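Local coordinates for protein beta-N-acetylhexosaminidase (PDB 3RCN) that probably hydrolyses terminal non-reducing N-acetyl-D-hexosamine residues from N-acetyl-beta-D-hexosaminides, as a family 20 glycoside hydrolase, at residues I279-E285 with E316-W322; L284-E288 with S325-K331; I244-G248 with H344-V348; W198-S203 with E272-W277. Residue numbers count along the deposited sequence, not the author numbering.

Interaction 1 of 4, residues I279-E285 with E316-W322; sequences INETVLE and EVPLTQW
The carboxamide of Q321 (chi1 and chi2 both t) pairs with both backbone polar atoms of V283: V283 N donates to Q321 OE1 at 2.9 Å, and Q321 NE2 donates to V283 O at 2.9 Å. One residue on, W322 NE1 donates to L284 O at 3.0 Å, in the plane of the indole. Water 2 extends this network, donating to E281 O (2.8 Å) and accepting from Q321 N (2.9 Å). Segment 279-285 is an extended loop kinked by an Asx turn, T282 N to N280 OD1 at 3.0 Å; N280 ND2 is hydrogen-bonded to Q251 and D179. Segment 316-322 runs from loop into helix 320-323, CA atoms nearest at E281-P318 (5.7 Å). V283 CG1 packs on V317 CG1 (3.8 Å) and I279 CG2 on P318 CG (3.8 Å), while I279 CG1 lies 3.1 Å from OE1 of E316, the predicted proton donor. The Q321 amide and W322 indole thus satisfy backbone atoms of V283 and L284 in an irregular loop beside that glutamate.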
# COMPACT_ATOMS: atom_id res chain seq x y z
N ILE A 279 -13.44 -18.28 -20.61
CA ILE A 279 -13.47 -17.74 -21.97
C ILE A 279 -14.87 -17.29 -22.39
O ILE A 279 -15.86 -18.02 -22.25
CB ILE A 279 -12.87 -18.73 -22.98
CG1 ILE A 279 -11.43 -19.07 -22.58
CG2 ILE A 279 -12.90 -18.15 -24.40
CD1 ILE A 279 -10.75 -20.02 -23.54
N ASN A 280 -14.94 -16.06 -22.88
CA ASN A 280 -16.19 -15.44 -23.27
C ASN A 280 -16.50 -15.63 -24.77
O ASN A 280 -15.68 -15.30 -25.63
CB ASN A 280 -16.13 -13.95 -22.96
CG ASN A 280 -17.50 -13.36 -22.71
OD1 ASN A 280 -18.51 -13.98 -23.01
ND2 ASN A 280 -17.53 -12.17 -22.15
N GLU A 281 -17.68 -16.16 -25.08
CA GLU A 281 -18.10 -16.24 -26.46
C GLU A 281 -18.52 -14.86 -26.97
O GLU A 281 -18.63 -14.62 -28.17
CB GLU A 281 -19.24 -17.24 -26.63
CG GLU A 281 -18.78 -18.69 -26.76
CD GLU A 281 -19.91 -19.65 -27.14
OE1 GLU A 281 -21.03 -19.18 -27.43
OE2 GLU A 281 -19.67 -20.87 -27.15
N THR A 282 -18.75 -13.94 -26.04
CA THR A 282 -19.13 -12.59 -26.44
C THR A 282 -17.90 -11.74 -26.72
O THR A 282 -17.10 -11.49 -25.83
CB THR A 282 -20.04 -11.97 -25.39
OG1 THR A 282 -21.28 -12.68 -25.38
CG2 THR A 282 -20.31 -10.50 -25.69
N VAL A 283 -17.76 -11.29 -27.96
CA VAL A 283 -16.55 -10.59 -28.38
C VAL A 283 -16.88 -9.38 -29.24
O VAL A 283 -18.05 -9.12 -29.54
CB VAL A 283 -15.60 -11.54 -29.13
CG1 VAL A 283 -15.21 -12.68 -28.22
CG2 VAL A 283 -16.26 -12.09 -30.37
N LEU A 284 -15.86 -8.63 -29.64
CA LEU A 284 -16.10 -7.47 -30.48
C LEU A 284 -16.73 -7.86 -31.82
O LEU A 284 -16.46 -8.93 -32.37
CB LEU A 284 -14.80 -6.72 -30.75
CG LEU A 284 -14.13 -6.06 -29.55
CD1 LEU A 284 -12.85 -5.38 -29.99
CD2 LEU A 284 -15.05 -5.06 -28.87
N GLU A 285 -17.56 -6.97 -32.33
CA GLU A 285 -17.99 -7.07 -33.69
C GLU A 285 -16.95 -6.26 -34.44
O GLU A 285 -16.85 -5.06 -34.24
CB GLU A 285 -19.37 -6.43 -33.85
CG GLU A 285 -19.83 -6.36 -35.30
CD GLU A 285 -21.24 -5.80 -35.45
OE1 GLU A 285 -22.15 -6.59 -35.78
OE2 GLU A 285 -21.42 -4.57 -35.26
N GLU A 316 -7.55 -16.09 -27.28
CA GLU A 316 -8.85 -16.66 -26.93
C GLU A 316 -10.07 -15.97 -27.54
O GLU A 316 -10.89 -15.39 -26.82
CB GLU A 316 -8.98 -16.75 -25.40
CG GLU A 316 -7.70 -17.27 -24.73
CD GLU A 316 -7.88 -17.65 -23.26
OE1 GLU A 316 -8.91 -17.28 -22.65
OE2 GLU A 316 -6.98 -18.33 -22.72
N VAL A 317 -10.20 -16.04 -28.87
CA VAL A 317 -11.43 -15.60 -29.50
C VAL A 317 -12.16 -16.74 -30.21
O VAL A 317 -11.75 -17.17 -31.29
CB VAL A 317 -11.20 -14.43 -30.47
CG1 VAL A 317 -12.48 -13.65 -30.65
CG2 VAL A 317 -10.09 -13.52 -29.96
N PRO A 318 -13.27 -17.20 -29.62
CA PRO A 318 -14.20 -18.19 -30.19
C PRO A 318 -14.85 -17.62 -31.43
O PRO A 318 -15.14 -16.43 -31.45
CB PRO A 318 -15.26 -18.36 -29.09
CG PRO A 318 -14.59 -17.90 -27.83
CD PRO A 318 -13.66 -16.80 -28.25
N LEU A 319 -15.07 -18.44 -32.46
CA LEU A 319 -15.56 -17.90 -33.72
C LEU A 319 -17.07 -17.96 -33.81
O LEU A 319 -17.66 -17.52 -34.80
CB LEU A 319 -14.97 -18.67 -34.89
CG LEU A 319 -13.45 -18.78 -34.95
CD1 LEU A 319 -13.10 -19.74 -36.07
CD2 LEU A 319 -12.80 -17.43 -35.16
N THR A 320 -17.70 -18.51 -32.78
CA THR A 320 -19.12 -18.76 -32.80
C THR A 320 -19.91 -17.52 -33.19
O THR A 320 -20.73 -17.57 -34.10
CB THR A 320 -19.61 -19.23 -31.43
OG1 THR A 320 -18.81 -20.36 -31.02
CG2 THR A 320 -21.09 -19.62 -31.48
N GLN A 321 -19.67 -16.42 -32.48
CA GLN A 321 -20.37 -15.18 -32.76
C GLN A 321 -20.17 -14.75 -34.23
O GLN A 321 -21.12 -14.40 -34.92
CB GLN A 321 -19.89 -14.08 -31.82
CG GLN A 321 -20.49 -12.69 -32.08
CD GLN A 321 -19.93 -11.63 -31.12
OE1 GLN A 321 -19.91 -11.83 -29.89
NE2 GLN A 321 -19.48 -10.51 -31.67
N TRP A 322 -18.93 -14.81 -34.69
CA TRP A 322 -18.60 -14.32 -36.02
C TRP A 322 -19.20 -15.19 -37.11
O TRP A 322 -19.64 -14.68 -38.13
CB TRP A 322 -17.09 -14.23 -36.19
CG TRP A 322 -16.45 -13.10 -35.47
CD1 TRP A 322 -17.08 -12.05 -34.86
CD2 TRP A 322 -15.05 -12.90 -35.28
NE1 TRP A 322 -16.14 -11.20 -34.31
CE2 TRP A 322 -14.89 -11.70 -34.56
CE3 TRP A 322 -13.90 -13.60 -35.67
CZ2 TRP A 322 -13.63 -11.20 -34.21
CZ3 TRP A 322 -12.66 -13.11 -35.33
CH2 TRP A 322 -12.54 -11.92 -34.61
O HOH W 1 -13.06 -13.66 -25.35
O HOH W 2 -17.88 -16.36 -30.25

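Interaction 2 of 4, residues L284-E288 with S325-K331; sequences LEVSE and SAQAQAK. With SO4 (sulfate ion), chain C; SO4 (sulfate ion), chain D.
S325 (chi1 t) is the N-cap of helix 326-335, its OG accepting from A328 N at 3.1 Å. Q327, in the first turn, reaches to loop 284-288: with chi1 t and chi2 m, its NE2 donates to V286 O at 2.9 Å, while its OE1 lies 3.2 Å from E285 CG and accepts from water 3 (3.0 Å), which accepts from V286 N (2.8 Å). The nearest CA atoms are V286 and A328 (7.1 Å), then S287 and K331 (7.4 Å). Q329 NE2 donates to sulfate D O1 at 3.2 Å. K331 (chi1 t, chi2 p) brings NZ to E288 OE2 at 3.3 Å, a salt bridge, and also pairs with E334. S287 is the N-cap of helix 288-304, where E288 N donates to sulfate C O2 at 2.7 Å; Q327 NE2 donates to sulfate C O3 and K331 NZ to sulfate C O2, each at 3.1 Å. Helix start, lysine and amide thus form an anion site, holding sulfate probably from the crystallisation liquor.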
# COMPACT_ATOMS: atom_id res chain seq x y z
N LEU A 284 -15.86 -8.63 -29.64
CA LEU A 284 -16.10 -7.47 -30.48
C LEU A 284 -16.73 -7.86 -31.82
O LEU A 284 -16.46 -8.93 -32.37
CB LEU A 284 -14.80 -6.72 -30.75
CG LEU A 284 -14.13 -6.06 -29.55
CD1 LEU A 284 -12.85 -5.38 -29.99
CD2 LEU A 284 -15.05 -5.06 -28.87
N GLU A 285 -17.56 -6.97 -32.33
CA GLU A 285 -17.99 -7.07 -33.69
C GLU A 285 -16.95 -6.26 -34.44
O GLU A 285 -16.85 -5.06 -34.24
CB GLU A 285 -19.37 -6.43 -33.85
CG GLU A 285 -19.83 -6.36 -35.30
CD GLU A 285 -21.24 -5.80 -35.45
OE1 GLU A 285 -22.15 -6.59 -35.78
OE2 GLU A 285 -21.42 -4.57 -35.26
N VAL A 286 -16.16 -6.93 -35.27
CA VAL A 286 -15.10 -6.25 -36.01
C VAL A 286 -15.66 -5.49 -37.21
O VAL A 286 -16.33 -6.06 -38.07
CB VAL A 286 -14.00 -7.22 -36.47
CG1 VAL A 286 -13.48 -8.01 -35.28
CG2 VAL A 286 -14.52 -8.15 -37.52
N SER A 287 -15.34 -4.21 -37.28
CA SER A 287 -16.02 -3.29 -38.18
C SER A 287 -15.34 -1.95 -38.09
O SER A 287 -14.44 -1.75 -37.26
CB SER A 287 -17.48 -3.13 -37.78
OG SER A 287 -17.58 -2.46 -36.53
N GLU A 288 -15.74 -1.03 -38.95
CA GLU A 288 -15.06 0.25 -39.04
C GLU A 288 -15.26 1.01 -37.75
O GLU A 288 -14.35 1.70 -37.29
CB GLU A 288 -15.55 1.07 -40.24
CG GLU A 288 -15.13 0.52 -41.60
CD GLU A 288 -13.63 0.26 -41.72
OE1 GLU A 288 -12.82 1.03 -41.15
OE2 GLU A 288 -13.26 -0.73 -42.39
N SER A 325 -22.76 -14.32 -37.60
CA SER A 325 -22.99 -12.88 -37.76
C SER A 325 -23.15 -12.46 -39.23
O SER A 325 -22.19 -12.52 -40.00
CB SER A 325 -21.82 -12.12 -37.14
OG SER A 325 -21.98 -10.73 -37.29
N ALA A 326 -24.34 -12.00 -39.60
CA ALA A 326 -24.54 -11.46 -40.94
C ALA A 326 -23.53 -10.35 -41.23
O ALA A 326 -23.07 -10.21 -42.36
CB ALA A 326 -25.97 -10.96 -41.13
N GLN A 327 -23.18 -9.56 -40.22
CA GLN A 327 -22.24 -8.45 -40.42
C GLN A 327 -20.82 -8.94 -40.65
O GLN A 327 -20.08 -8.39 -41.46
CB GLN A 327 -22.25 -7.49 -39.22
CG GLN A 327 -21.31 -6.29 -39.35
CD GLN A 327 -19.87 -6.58 -38.94
OE1 GLN A 327 -19.58 -7.56 -38.25
NE2 GLN A 327 -18.94 -5.72 -39.38
N ALA A 328 -20.44 -9.98 -39.92
CA ALA A 328 -19.10 -10.52 -40.02
C ALA A 328 -18.92 -11.17 -41.39
O ALA A 328 -17.90 -10.98 -42.06
CB ALA A 328 -18.88 -11.53 -38.89
N GLN A 329 -19.93 -11.92 -41.82
CA GLN A 329 -19.94 -12.53 -43.14
C GLN A 329 -19.77 -11.47 -44.22
O GLN A 329 -18.88 -11.57 -45.05
CB GLN A 329 -21.22 -13.32 -43.34
CG GLN A 329 -21.39 -14.45 -42.33
CD GLN A 329 -20.35 -15.56 -42.50
OE1 GLN A 329 -19.57 -15.56 -43.46
NE2 GLN A 329 -20.33 -16.51 -41.57
N ALA A 330 -20.63 -10.45 -44.20
CA ALA A 330 -20.51 -9.34 -45.13
C ALA A 330 -19.09 -8.76 -45.16
O ALA A 330 -18.52 -8.55 -46.24
CB ALA A 330 -21.53 -8.24 -44.80
N LYS A 331 -18.52 -8.52 -43.98
CA LYS A 331 -17.19 -7.92 -43.86
C LYS A 331 -16.08 -8.76 -44.49
O LYS A 331 -15.19 -8.24 -45.16
CB LYS A 331 -16.85 -7.67 -42.39
CG LYS A 331 -15.67 -6.73 -42.22
CD LYS A 331 -16.01 -5.39 -42.82
CE LYS A 331 -14.86 -4.43 -42.75
NZ LYS A 331 -15.27 -3.15 -43.37
S SO4 C . -18.43 -2.17 -41.62
O1 SO4 C . -19.27 -1.16 -40.96
O2 SO4 C . -17.10 -2.19 -41.01
O3 SO4 C . -19.03 -3.50 -41.49
O4 SO4 C . -18.30 -1.83 -43.03
S SO4 D . -17.70 -19.61 -41.79
O1 SO4 D . -19.06 -19.39 -41.29
O2 SO4 D . -16.82 -20.03 -40.70
O3 SO4 D . -17.73 -20.66 -42.80
O4 SO4 D . -17.18 -18.37 -42.36
O HOH W 3 -17.69 -8.97 -36.41

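Interaction 3 of 4, residues I244-G248 with H344-V348; sequences IDVPG and HSWFV
P247 places CD over one face of the H344 imidazole, a CH-pi contact in which P247 CD sits 4.1 Å from the ring centroid, 19° off the normal, with P247 CD to H344 CE1 at 3.9 Å. H344 is t at chi1; its NE2 is held by the carbonyl of G314, on the loop that leads to the predicted proton donor E316, whose side chain lies about 8 Å from that of H344. The peptide bond before P247 is cis, in a loop that leaves barrel strand 239-243 and precedes helix 251-256. Segment 344-348 is wholly helical, within helix 342-357, and V348 N donates to H344 O at 3.2 Å. The nearest CA pairs are P247-H344 (7.0 Å) and V246-V348 (7.3 Å). One turn beyond H344, V348 (chi1 t) sets CG2 4.1 Å from P247 CD and 4.1 Å from V246 O. F347 (chi1 t) points toward the loop: V246 CB (chi1 m) meets its ring edge at CE2, 4.1 Å, and P247 CB lies 4.2 Å from CD2. L284 also touches F347, and W322 touches both P247 and H344. The contact is apolar between the segments, so a rigid proline and three helix side chains join the C-terminal end of a barrel strand to an outer helix by van der Waals and CH-pi contact.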
# COMPACT_ATOMS: atom_id res chain seq x y z
N ILE A 244 -4.33 -3.49 -23.97
CA ILE A 244 -5.77 -3.46 -24.17
C ILE A 244 -6.12 -4.65 -25.03
O ILE A 244 -5.83 -4.67 -26.22
CB ILE A 244 -6.22 -2.18 -24.87
CG1 ILE A 244 -6.02 -0.96 -23.94
CG2 ILE A 244 -7.67 -2.28 -25.24
CD1 ILE A 244 -4.61 -0.45 -23.89
N ASP A 245 -6.76 -5.65 -24.44
CA ASP A 245 -6.94 -6.93 -25.11
C ASP A 245 -8.10 -6.84 -26.10
O ASP A 245 -9.19 -6.42 -25.73
CB ASP A 245 -7.19 -8.02 -24.08
CG ASP A 245 -6.89 -9.41 -24.61
OD1 ASP A 245 -6.92 -9.60 -25.86
OD2 ASP A 245 -6.63 -10.30 -23.77
N VAL A 246 -7.83 -7.22 -27.35
CA VAL A 246 -8.82 -7.24 -28.43
C VAL A 246 -8.52 -8.40 -29.38
O VAL A 246 -7.39 -8.87 -29.45
CB VAL A 246 -8.78 -5.95 -29.25
CG1 VAL A 246 -9.26 -4.75 -28.38
CG2 VAL A 246 -7.38 -5.71 -29.78
N PRO A 247 -9.53 -8.85 -30.14
CA PRO A 247 -10.98 -8.64 -30.19
C PRO A 247 -11.76 -9.36 -29.09
O PRO A 247 -12.94 -9.05 -28.90
CB PRO A 247 -11.35 -9.19 -31.57
CG PRO A 247 -10.40 -10.30 -31.76
CD PRO A 247 -9.12 -9.92 -31.07
N GLY A 248 -11.14 -10.34 -28.45
CA GLY A 248 -11.77 -11.06 -27.35
C GLY A 248 -11.53 -10.39 -26.00
O GLY A 248 -10.92 -9.31 -25.95
N HIS A 344 -10.07 -11.80 -37.38
CA HIS A 344 -9.22 -11.70 -36.20
C HIS A 344 -7.86 -11.12 -36.59
O HIS A 344 -7.40 -10.11 -36.04
CB HIS A 344 -9.06 -13.08 -35.57
CG HIS A 344 -8.25 -13.08 -34.31
ND1 HIS A 344 -7.23 -12.19 -34.09
CD2 HIS A 344 -8.33 -13.86 -33.21
CE1 HIS A 344 -6.70 -12.42 -32.90
NE2 HIS A 344 -7.35 -13.43 -32.35
N SER A 345 -7.21 -11.77 -37.55
CA SER A 345 -5.90 -11.34 -38.01
C SER A 345 -6.01 -9.93 -38.57
O SER A 345 -5.14 -9.09 -38.34
CB SER A 345 -5.39 -12.29 -39.08
OG SER A 345 -4.07 -11.94 -39.45
N TRP A 346 -7.08 -9.68 -39.31
CA TRP A 346 -7.27 -8.39 -39.95
C TRP A 346 -7.43 -7.26 -38.93
O TRP A 346 -6.83 -6.19 -39.09
CB TRP A 346 -8.50 -8.45 -40.87
CG TRP A 346 -8.80 -7.13 -41.48
CD1 TRP A 346 -8.16 -6.56 -42.53
CD2 TRP A 346 -9.82 -6.20 -41.07
NE1 TRP A 346 -8.71 -5.33 -42.82
CE2 TRP A 346 -9.73 -5.09 -41.94
CE3 TRP A 346 -10.79 -6.21 -40.07
CZ2 TRP A 346 -10.58 -3.99 -41.83
CZ3 TRP A 346 -11.65 -5.11 -39.97
CH2 TRP A 346 -11.53 -4.01 -40.84
N PHE A 347 -8.25 -7.49 -37.91
CA PHE A 347 -8.59 -6.45 -36.93
C PHE A 347 -7.35 -6.02 -36.16
O PHE A 347 -7.07 -4.83 -36.03
CB PHE A 347 -9.64 -6.96 -35.94
CG PHE A 347 -10.18 -5.90 -35.03
CD1 PHE A 347 -10.99 -4.89 -35.53
CD2 PHE A 347 -9.89 -5.91 -33.68
CE1 PHE A 347 -11.50 -3.91 -34.68
CE2 PHE A 347 -10.38 -4.93 -32.84
CZ PHE A 347 -11.20 -3.93 -33.34
N VAL A 348 -6.62 -6.99 -35.64
CA VAL A 348 -5.41 -6.72 -34.88
C VAL A 348 -4.37 -6.02 -35.76
O VAL A 348 -3.67 -5.11 -35.31
CB VAL A 348 -4.86 -8.03 -34.28
CG1 VAL A 348 -3.49 -7.83 -33.68
CG2 VAL A 348 -5.85 -8.59 -33.25

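Interaction 4 of 4, residues W198-S203 with E272-W277; sequences WRRESS and EVWTRW
Two loops over the catalytic TIM barrel meet here: 198-203, which starts in the short strand 198-199 of a two-stranded antiparallel sheet with 217-218, and irregular 272-277, their end-to-end directions 41° apart. CA atoms are nearest at R199-V273 (5.3 Å), S202-T275 and S203-R276 (both 5.0 Å). Direct hydrogen bonding between the segments is weak: S203 N to T275 O at 3.0 Å and W277 NE1 to S203 O at 3.4 Å. Waters also bridge them. Water 4 accepts from R200 N (2.8 Å) and lies within hydrogen-bonding reach of E272 OE2 (2.8 Å) and V273 O (3.1 Å); water 5 donates to E201 OE2 (3.0 Å) and lies 2.7 Å from T275 OG1. R199 NE and NH2 donate to S202 OG (2.9 and 3.2 Å), NH2 also to R149 O and NH1 to Q180 O. R276 NE and NH2 share W277 O at 2.8 and 3.0 Å, and R276 also makes a cation-pi contact with W207. R200 NH1 to E272 OE1 is a long salt bridge, 3.7 Å. The W274 side chain lies about 8 Å from that of the predicted proton donor E316. S203 CB sits over the W277 ring, 3.3 Å from NE1.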
# COMPACT_ATOMS: atom_id res chain seq x y z
N TRP A 198 -16.60 -1.37 -13.16
CA TRP A 198 -17.15 -2.15 -12.05
C TRP A 198 -18.10 -3.25 -12.50
O TRP A 198 -18.74 -3.13 -13.53
CB TRP A 198 -17.84 -1.25 -11.01
CG TRP A 198 -19.12 -0.62 -11.49
CD1 TRP A 198 -19.24 0.50 -12.26
CD2 TRP A 198 -20.46 -1.07 -11.21
NE1 TRP A 198 -20.57 0.78 -12.48
CE2 TRP A 198 -21.34 -0.16 -11.86
CE3 TRP A 198 -21.00 -2.14 -10.50
CZ2 TRP A 198 -22.74 -0.30 -11.80
CZ3 TRP A 198 -22.40 -2.27 -10.44
CH2 TRP A 198 -23.25 -1.35 -11.09
N ARG A 199 -18.18 -4.31 -11.71
CA ARG A 199 -19.12 -5.40 -11.95
C ARG A 199 -19.96 -5.65 -10.69
O ARG A 199 -19.53 -5.31 -9.59
CB ARG A 199 -18.37 -6.68 -12.33
CG ARG A 199 -17.44 -7.19 -11.25
CD ARG A 199 -16.68 -8.42 -11.73
NE ARG A 199 -15.70 -8.89 -10.76
CZ ARG A 199 -14.41 -8.57 -10.79
NH1 ARG A 199 -13.93 -7.76 -11.74
NH2 ARG A 199 -13.59 -9.05 -9.85
N ARG A 200 -21.13 -6.26 -10.87
CA ARG A 200 -22.08 -6.57 -9.80
C ARG A 200 -21.51 -7.53 -8.76
O ARG A 200 -21.67 -7.32 -7.55
CB ARG A 200 -23.31 -7.23 -10.42
CG ARG A 200 -24.60 -6.65 -9.96
CD ARG A 200 -25.28 -5.91 -11.09
NE ARG A 200 -26.04 -4.76 -10.59
CZ ARG A 200 -26.49 -3.78 -11.36
NH1 ARG A 200 -26.25 -3.80 -12.67
NH2 ARG A 200 -27.17 -2.77 -10.82
N GLU A 201 -20.89 -8.61 -9.22
CA GLU A 201 -20.30 -9.59 -8.33
C GLU A 201 -19.17 -10.36 -9.01
O GLU A 201 -18.70 -9.96 -10.08
CB GLU A 201 -21.36 -10.54 -7.78
CG GLU A 201 -22.37 -11.03 -8.80
CD GLU A 201 -23.25 -12.15 -8.26
OE1 GLU A 201 -23.22 -12.42 -7.03
OE2 GLU A 201 -23.98 -12.77 -9.06
N SER A 202 -18.72 -11.43 -8.37
CA SER A 202 -17.59 -12.20 -8.85
C SER A 202 -17.79 -13.68 -8.59
O SER A 202 -18.32 -14.06 -7.54
CB SER A 202 -16.31 -11.76 -8.14
OG SER A 202 -16.05 -10.38 -8.29
N SER A 203 -17.36 -14.51 -9.53
CA SER A 203 -17.28 -15.94 -9.28
C SER A 203 -16.44 -16.18 -8.05
O SER A 203 -15.38 -15.57 -7.87
CB SER A 203 -16.65 -16.68 -10.45
OG SER A 203 -17.45 -16.59 -11.61
N GLU A 272 -23.86 -6.36 -19.60
CA GLU A 272 -23.20 -5.77 -18.43
C GLU A 272 -21.80 -6.36 -18.20
O GLU A 272 -21.48 -7.41 -18.76
CB GLU A 272 -24.08 -5.90 -17.19
CG GLU A 272 -24.21 -7.30 -16.64
CD GLU A 272 -24.83 -7.31 -15.25
OE1 GLU A 272 -25.84 -6.60 -15.05
OE2 GLU A 272 -24.29 -8.02 -14.36
N VAL A 273 -20.97 -5.69 -17.40
CA VAL A 273 -19.61 -6.19 -17.18
C VAL A 273 -19.69 -7.66 -16.74
O VAL A 273 -20.54 -8.02 -15.93
CB VAL A 273 -18.84 -5.35 -16.13
CG1 VAL A 273 -17.45 -5.91 -15.92
CG2 VAL A 273 -18.74 -3.89 -16.56
N TRP A 274 -18.84 -8.52 -17.29
CA TRP A 274 -18.95 -9.96 -16.99
C TRP A 274 -18.67 -10.25 -15.53
O TRP A 274 -17.73 -9.71 -14.97
CB TRP A 274 -18.01 -10.78 -17.87
CG TRP A 274 -18.61 -12.09 -18.29
CD1 TRP A 274 -19.95 -12.40 -18.40
CD2 TRP A 274 -17.90 -13.28 -18.68
NE1 TRP A 274 -20.11 -13.70 -18.83
CE2 TRP A 274 -18.87 -14.26 -19.01
CE3 TRP A 274 -16.55 -13.62 -18.78
CZ2 TRP A 274 -18.52 -15.54 -19.43
CZ3 TRP A 274 -16.20 -14.89 -19.20
CH2 TRP A 274 -17.18 -15.83 -19.52
N THR A 275 -19.49 -11.09 -14.90
CA THR A 275 -19.26 -11.46 -13.50
C THR A 275 -18.53 -12.80 -13.25
O THR A 275 -18.31 -13.18 -12.09
CB THR A 275 -20.55 -11.41 -12.65
OG1 THR A 275 -21.40 -12.50 -13.02
CG2 THR A 275 -21.28 -10.12 -12.88
N ARG A 276 -18.14 -13.50 -14.31
CA ARG A 276 -17.52 -14.81 -14.13
C ARG A 276 -16.20 -14.91 -14.85
O ARG A 276 -15.83 -14.02 -15.62
CB ARG A 276 -18.45 -15.95 -14.57
CG ARG A 276 -19.08 -15.75 -15.94
CD ARG A 276 -19.40 -17.08 -16.60
NE ARG A 276 -18.20 -17.74 -17.10
CZ ARG A 276 -18.22 -18.74 -17.99
NH1 ARG A 276 -19.38 -19.18 -18.48
NH2 ARG A 276 -17.09 -19.29 -18.40
N TRP A 277 -15.45 -15.97 -14.53
CA TRP A 277 -14.16 -16.20 -15.17
C TRP A 277 -14.29 -17.03 -16.46
O TRP A 277 -15.38 -17.43 -16.85
CB TRP A 277 -13.19 -16.89 -14.20
CG TRP A 277 -13.23 -16.28 -12.77
CD1 TRP A 277 -13.39 -16.97 -11.61
CD2 TRP A 277 -13.11 -14.89 -12.41
NE1 TRP A 277 -13.38 -16.11 -10.55
CE2 TRP A 277 -13.22 -14.83 -11.01
CE3 TRP A 277 -12.94 -13.71 -13.12
CZ2 TRP A 277 -13.14 -13.62 -10.31
CZ3 TRP A 277 -12.87 -12.51 -12.43
CH2 TRP A 277 -12.97 -12.48 -11.04
O HOH W 4 -21.96 -6.72 -13.53
O HOH W 5 -23.87 -12.81 -12.08

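All four contacts belong to the catalytic TIM-barrel domain. Interactions 1, 2 and 3 cluster, with centres about 11 to 13 Å apart: 1 and 2 share L284 and E285, L284 N lies 3.0 Å from P247 O, and W322 packs against V286 and H344. Along the chain, 1 and 2 are nested in the loop closed by 3, and helices 320-323, 326-335 and 342-357 follow one another. Interaction 4 closes before 1 and 2 open and alternates with 3; its centre is about 17 Å from that of interaction 1, which it touches through W274 against I279 and N280. The long loop between helices 251-256 and 288-304 links interactions 4, 1 and 2, passing the predicted proton donor E316.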